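Local coordinates for superoxide reductase (Giardia intestinalis, PDB 4D7P), which catalyses the one-electron reduction of superoxide to hydrogen peroxide at a mononuclear iron centre, probably helping this protozoan parasite withstand oxidative stress, at the interface of chains A and B. Residues are numbered along the deposited sequence; one frame, centred on the assembly and turned at random. Chains: chain A/B, Superoxide reductase.

The interface of chains A and B. Residues chain A 65-68; chain B 70-72, 75.
The indole of B:Trp72 forms the apolar centre, its CD1 edge lying 3.9 Å from A:Gly67 CA and also touching the CG methylene of A:Glu65. At its flank A:Leu66 and B:Leu75 make a looser contact, their side chains crossing at about a right angle, with A:Leu66 CD2 4.0 Å from B:Leu75 CB. A:Glu65 crosses the indole edge obliquely: with CG anti to the backbone N (chi1 -170°) and the chain extended beyond it, the carboxylate is carried out to the pyrrole nitrogen. There B:Trp72 NE1 donates a nearly straight hydrogen bond to A:Glu65 OE2 at 2.7 Å. The acceptor lies practically in the indole plane, yet is approached on its anti side and out of the carboxylate plane, the two flat groups being turned 41° apart. Within chain B, the bent side chain of B:Gln70 folds back and lays its amide NE2 over one face of the indole, which should help to fix the ring's rotation.

At the polar rim the backbones of the two 63-71 strands pair antiparallel. A:Cys68 and B:Gln70 exchange two hydrogen bonds, A:Cys68 N to B:Gln70 O at 2.9 Å and B:Gln70 N to A:Cys68 O at 3.0 Å. Farther along, B:Trp72 N donates to A:Leu66 O at 3.0 Å, tying down the backbone from which the indole projects. Repeated by two-fold symmetry with the chains exchanged, the patch carries sheet hydrogen bonding from one subunit to the other and probably helps to hold a superoxide reductase dimer together within the deposited tetramer.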
ATOM      1  N   GLU A  65      -6.676   9.494  -7.118  1.00 35.31           N
ATOM      2  CA  GLU A  65      -6.790   8.332  -6.245  1.00 27.78           C
ATOM      3  C   GLU A  65      -7.004   8.789  -4.820  1.00 24.92           C
ATOM      4  O   GLU A  65      -6.206   9.542  -4.267  1.00 25.34           O
ATOM      5  CB  GLU A  65      -5.558   7.429  -6.321  1.00 27.47           C
ATOM      6  CG  GLU A  65      -5.790   6.106  -5.587  1.00 27.32           C
ATOM      7  CD  GLU A  65      -4.583   5.193  -5.598  1.00 31.95           C
ATOM      8  OE1 GLU A  65      -4.326   4.541  -6.627  1.00 30.30           O
ATOM      9  OE2 GLU A  65      -3.888   5.122  -4.573  1.00 33.06           O
ATOM     10  N   LEU A  66      -8.104   8.346  -4.234  1.00 23.53           N
ATOM     11  CA  LEU A  66      -8.432   8.733  -2.876  1.00 22.71           C
ATOM     12  C   LEU A  66      -7.758   7.817  -1.887  1.00 30.07           C
ATOM     13  O   LEU A  66      -7.358   8.256  -0.801  1.00 21.94           O
ATOM     14  CB  LEU A  66      -9.948   8.722  -2.667  1.00 22.84           C
ATOM     15  CG  LEU A  66     -10.721   9.470  -3.760  1.00 26.73           C
ATOM     16  CD1 LEU A  66     -12.202   9.345  -3.504  1.00 23.02           C
ATOM     17  CD2 LEU A  66     -10.298  10.936  -3.812  1.00 25.99           C
ATOM     18  N   GLY A  67      -7.633   6.542  -2.253  1.00 25.24           N
ATOM     19  CA  GLY A  67      -6.962   5.581  -1.391  1.00 25.33           C
ATOM     20  C   GLY A  67      -6.958   4.182  -1.980  1.00 24.27           C
ATOM     21  O   GLY A  67      -7.489   3.963  -3.067  1.00 22.71           O
ATOM     22  N   CYS A  68      -6.352   3.239  -1.265  1.00 16.11           N
ATOM     23  CA  CYS A  68      -6.139   1.896  -1.784  1.00 19.41           C
ATOM     24  C   CYS A  68      -6.182   0.888  -0.665  1.00 20.41           C
ATOM     25  O   CYS A  68      -5.331   0.924   0.236  1.00 21.33           O
ATOM     26  CB  CYS A  68      -4.796   1.795  -2.518  1.00 20.30           C
ATOM     27  SG  CYS A  68      -4.350   0.106  -3.098  1.00 24.75           S
TER
ATOM     28  N   GLN B  70      -4.743   2.178   2.852  1.00 19.99           N
ATOM     29  CA  GLN B  70      -3.972   3.397   2.684  1.00 19.85           C
ATOM     30  C   GLN B  70      -4.881   4.525   2.173  1.00 23.29           C
ATOM     31  O   GLN B  70      -5.758   4.315   1.319  1.00 19.23           O
ATOM     32  CB  GLN B  70      -2.788   3.136   1.744  1.00 21.79           C
ATOM     33  CG  GLN B  70      -1.835   4.324   1.591  1.00 22.81           C
ATOM     34  CD  GLN B  70      -2.248   5.218   0.440  1.00 24.92           C
ATOM     35  OE1 GLN B  70      -2.769   4.735  -0.557  1.00 30.56           O
ATOM     36  NE2 GLN B  70      -2.046   6.524   0.582  1.00 23.21           N
ATOM     37  N   ILE B  71      -4.706   5.713   2.739  1.00 16.87           N
ATOM     38  CA  ILE B  71      -5.559   6.853   2.413  1.00 26.21           C
ATOM     39  C   ILE B  71      -4.705   8.069   2.084  1.00 24.41           C
ATOM     40  O   ILE B  71      -3.827   8.440   2.847  1.00 27.88           O
ATOM     41  CB  ILE B  71      -6.497   7.203   3.577  1.00 29.69           C
ATOM     42  CG1 ILE B  71      -7.265   5.955   4.022  1.00 28.69           C
ATOM     43  CG2 ILE B  71      -7.452   8.334   3.187  1.00 27.97           C
ATOM     44  CD1 ILE B  71      -7.894   6.089   5.389  1.00 28.43           C
ATOM     45  N   TRP B  72      -4.955   8.687   0.945  1.00 17.67           N
ATOM     46  CA  TRP B  72      -4.168   9.853   0.576  1.00 20.81           C
ATOM     47  C   TRP B  72      -4.570  11.042   1.437  1.00 29.70           C
ATOM     48  O   TRP B  72      -5.755  11.296   1.644  1.00 27.58           O
ATOM     49  CB  TRP B  72      -4.316  10.148  -0.919  1.00 22.10           C
ATOM     50  CG  TRP B  72      -3.637   9.077  -1.742  1.00 23.50           C
ATOM     51  CD1 TRP B  72      -4.237   8.126  -2.507  1.00 25.28           C
ATOM     52  CD2 TRP B  72      -2.221   8.831  -1.827  1.00 31.98           C
ATOM     53  NE1 TRP B  72      -3.283   7.305  -3.082  1.00 28.26           N
ATOM     54  CE2 TRP B  72      -2.042   7.716  -2.673  1.00 33.97           C
ATOM     55  CE3 TRP B  72      -1.091   9.453  -1.271  1.00 37.30           C
ATOM     56  CZ2 TRP B  72      -0.768   7.204  -2.972  1.00 28.28           C
ATOM     57  CZ3 TRP B  72       0.161   8.951  -1.571  1.00 27.68           C
ATOM     58  CH2 TRP B  72       0.314   7.833  -2.410  1.00 32.23           C
ATOM     59  N   LEU B  75      -7.789  13.391   1.296  1.00 27.44           N
ATOM     60  CA  LEU B  75      -8.687  12.940   0.233  1.00 23.83           C
ATOM     61  C   LEU B  75      -9.750  11.977   0.753  1.00 36.43           C
ATOM     62  O   LEU B  75     -10.804  11.790   0.128  1.00 31.03           O
ATOM     63  CB  LEU B  75      -7.897  12.288  -0.890  1.00 26.83           C
ATOM     64  CG  LEU B  75      -6.913  13.250  -1.554  1.00 32.83           C
ATOM     65  CD1 LEU B  75      -6.294  12.643  -2.803  1.00 25.90           C
ATOM     66  CD2 LEU B  75      -7.611  14.574  -1.865  1.00 37.16           C
TER